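Local coordinates for mandelate racemase / muconate lactonizing enzyme, C-terminal domain protein (Pseudovibrio sp. JE062, PDB 4JHM) that belongs to the mandelate racemase/muconate lactonizing enzyme branch of the enolase superfamily, pairing an N-terminal capping domain with a TIM-barrel domain, at residues P106-A111 and G277-L282. Numbering follows the deposited sequence.
Sequences PIDIAA and GGITQL
With CG anti to its backbone N (chi1 168°), D108 carries its carboxylate off helix 100-119 and up to the first turn of helix 279-291, where T280 waits with OG1 turned beside its own backbone N. That torsion sets the hydroxyl and the amide of one residue side by side, and the two carboxylate oxygens take one each. OD1 of D108 accepts the T280 N-H at 3.2 Å in a nearly straight bond (171°), the amide coming in on the syn side but 27° out of the carboxylate plane. OD2 of D108 turns its syn lone pair to T280 OG1, which donates across 2.5 Å. Held at both oxygens, the carboxylate has its rotation fixed. D108 OD1 also lies 3.0 Å from I279 N, but at too poor an angle for a bond; even so, a negative group set beside the amides that open a helix should suit the positive end of its dipole. G278 is the N-cap residue, its O accepting from both Q281 N and L282 N, and its bare CA lets the carboxylate and I109 come close. Into this glycine leans I109, whose CG1 sits 3.7 Å from G278 CA and meets I279 CG1 at 3.8 Å, an apolar patch beside the polar grip. The contact is buried and joins the N-terminal domain to the barrel domain through the start of a helix. Helix 85-92 closes over the polar part, where N89 gives D108 OD2 another hydrogen bond, while W112, a turn further along helix 100-119, bonds to T280 OG1. I279 packs on helix 304-316, and P106 and A110 face strand 34-44 of the antiparallel sheet.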
ATOM      1  N   PRO A 106      -0.044 -23.747 -32.601  1.00 73.05           N
ATOM      2  CA  PRO A 106       0.499 -24.865 -33.382  1.00 72.87           C
ATOM      3  C   PRO A 106       1.524 -24.444 -34.442  1.00 71.74           C
ATOM      4  O   PRO A 106       2.435 -25.209 -34.757  1.00 65.87           O
ATOM      5  CB  PRO A 106      -0.741 -25.469 -34.053  1.00 74.11           C
ATOM      6  CG  PRO A 106      -1.911 -24.943 -33.292  1.00 72.76           C
ATOM      7  CD  PRO A 106      -1.495 -23.596 -32.789  1.00 73.63           C
ATOM      8  N   ILE A 107       1.376 -23.242 -34.989  1.00 71.86           N
ATOM      9  CA  ILE A 107       2.291 -22.772 -36.022  1.00 75.44           C
ATOM     10  C   ILE A 107       3.656 -22.487 -35.406  1.00 75.17           C
ATOM     11  O   ILE A 107       4.678 -22.913 -35.932  1.00 74.73           O
ATOM     12  CB  ILE A 107       1.770 -21.502 -36.726  1.00 76.39           C
ATOM     13  CG1 ILE A 107       0.365 -21.739 -37.291  1.00 76.96           C
ATOM     14  CG2 ILE A 107       2.721 -21.081 -37.838  1.00 73.10           C
ATOM     15  CD1 ILE A 107      -0.400 -20.469 -37.593  1.00 74.53           C
ATOM     16  N   ASP A 108       3.675 -21.767 -34.291  1.00 76.59           N
ATOM     17  CA  ASP A 108       4.930 -21.505 -33.592  1.00 77.34           C
ATOM     18  C   ASP A 108       5.589 -22.827 -33.219  1.00 77.61           C
ATOM     19  O   ASP A 108       6.787 -23.022 -33.427  1.00 77.32           O
ATOM     20  CB  ASP A 108       4.685 -20.664 -32.336  1.00 73.52           C
ATOM     21  CG  ASP A 108       5.902 -20.603 -31.423  1.00 73.96           C
ATOM     22  OD1 ASP A 108       6.131 -21.573 -30.668  1.00 68.83           O
ATOM     23  OD2 ASP A 108       6.621 -19.577 -31.453  1.00 71.69           O
ATOM     24  N   ILE A 109       4.787 -23.736 -32.679  1.00 75.66           N
ATOM     25  CA  ILE A 109       5.278 -25.024 -32.221  1.00 76.29           C
ATOM     26  C   ILE A 109       5.904 -25.805 -33.370  1.00 78.02           C
ATOM     27  O   ILE A 109       6.972 -26.401 -33.221  1.00 79.22           O
ATOM     28  CB  ILE A 109       4.141 -25.843 -31.582  1.00 76.86           C
ATOM     29  CG1 ILE A 109       3.754 -25.235 -30.232  1.00 74.71           C
ATOM     30  CG2 ILE A 109       4.564 -27.293 -31.394  1.00 82.10           C
ATOM     31  CD1 ILE A 109       2.400 -25.674 -29.723  1.00 76.36           C
ATOM     32  N   ALA A 110       5.237 -25.784 -34.518  1.00 77.68           N
ATOM     33  CA  ALA A 110       5.708 -26.498 -35.697  1.00 78.05           C
ATOM     34  C   ALA A 110       7.060 -25.969 -36.181  1.00 81.32           C
ATOM     35  O   ALA A 110       7.829 -26.696 -36.810  1.00 86.02           O
ATOM     36  CB  ALA A 110       4.676 -26.405 -36.809  1.00 77.38           C
ATOM     37  N   ALA A 111       7.346 -24.703 -35.894  1.00 81.23           N
ATOM     38  CA  ALA A 111       8.629 -24.121 -36.270  1.00 82.47           C
ATOM     39  C   ALA A 111       9.731 -24.667 -35.374  1.00 82.53           C
ATOM     40  O   ALA A 111      10.821 -24.985 -35.846  1.00 80.83           O
ATOM     41  CB  ALA A 111       8.578 -22.607 -36.184  1.00 80.03           C
ATOM     42  N   GLY A 277       0.427 -19.391 -27.044  1.00 68.90           N
ATOM     43  CA  GLY A 277       1.220 -18.874 -28.156  1.00 70.16           C
ATOM     44  C   GLY A 277       2.377 -19.761 -28.581  1.00 68.34           C
ATOM     45  O   GLY A 277       3.251 -19.325 -29.328  1.00 62.70           O
ATOM     46  N   GLY A 278       2.387 -21.001 -28.100  1.00 69.08           N
ATOM     47  CA  GLY A 278       3.394 -21.976 -28.506  1.00 70.52           C
ATOM     48  C   GLY A 278       4.598 -22.061 -27.585  1.00 70.27           C
ATOM     49  O   GLY A 278       4.658 -21.404 -26.546  1.00 71.78           O
ATOM     50  N   ILE A 279       5.560 -22.886 -27.988  1.00 70.68           N
ATOM     51  CA  ILE A 279       6.796 -23.106 -27.247  1.00 65.72           C
ATOM     52  C   ILE A 279       7.459 -21.785 -26.878  1.00 65.63           C
ATOM     53  O   ILE A 279       7.862 -21.573 -25.735  1.00 66.24           O
ATOM     54  CB  ILE A 279       7.789 -23.929 -28.096  1.00 67.16           C
ATOM     55  CG1 ILE A 279       7.173 -25.267 -28.518  1.00 69.76           C
ATOM     56  CG2 ILE A 279       9.083 -24.173 -27.336  1.00 69.95           C
ATOM     57  CD1 ILE A 279       7.006 -26.265 -27.390  1.00 69.00           C
ATOM     58  N   THR A 280       7.578 -20.905 -27.865  1.00 67.27           N
ATOM     59  CA  THR A 280       8.195 -19.599 -27.685  1.00 67.35           C
ATOM     60  C   THR A 280       7.742 -18.887 -26.413  1.00 71.17           C
ATOM     61  O   THR A 280       8.545 -18.256 -25.728  1.00 82.50           O
ATOM     62  CB  THR A 280       7.865 -18.692 -28.881  1.00 68.36           C
ATOM     63  OG1 THR A 280       8.658 -19.084 -30.012  1.00 69.63           O
ATOM     64  CG2 THR A 280       8.118 -17.224 -28.550  1.00 64.65           C
ATOM     65  N   GLN A 281       6.454 -18.984 -26.100  1.00 65.01           N
ATOM     66  CA  GLN A 281       5.883 -18.229 -24.998  1.00 61.73           C
ATOM     67  C   GLN A 281       5.872 -19.027 -23.704  1.00 65.47           C
ATOM     68  O   GLN A 281       6.188 -18.493 -22.640  1.00 68.61           O
ATOM     69  CB  GLN A 281       4.460 -17.789 -25.347  1.00 60.46           C
ATOM     70  CG  GLN A 281       4.385 -16.876 -26.564  1.00 60.92           C
ATOM     71  CD  GLN A 281       5.023 -15.525 -26.316  1.00 60.36           C
ATOM     72  OE1 GLN A 281       6.117 -15.245 -26.796  1.00 64.67           O
ATOM     73  NE2 GLN A 281       4.350 -14.687 -25.542  1.00 62.79           N
ATOM     74  N   LEU A 282       5.495 -20.299 -23.780  1.00 68.21           N
ATOM     75  CA  LEU A 282       5.473 -21.130 -22.587  1.00 67.32           C
ATOM     76  C   LEU A 282       6.832 -21.008 -21.946  1.00 68.85           C
ATOM     77  O   LEU A 282       6.958 -20.635 -20.782  1.00 67.35           O
ATOM     78  CB  LEU A 282       5.199 -22.594 -22.926  1.00 69.53           C
ATOM     79  CG  LEU A 282       5.178 -23.529 -21.711  1.00 71.97           C
ATOM     80  CD1 LEU A 282       4.020 -23.183 -20.784  1.00 72.74           C
ATOM     81  CD2 LEU A 282       5.082 -24.982 -22.147  1.00 73.57           C
TER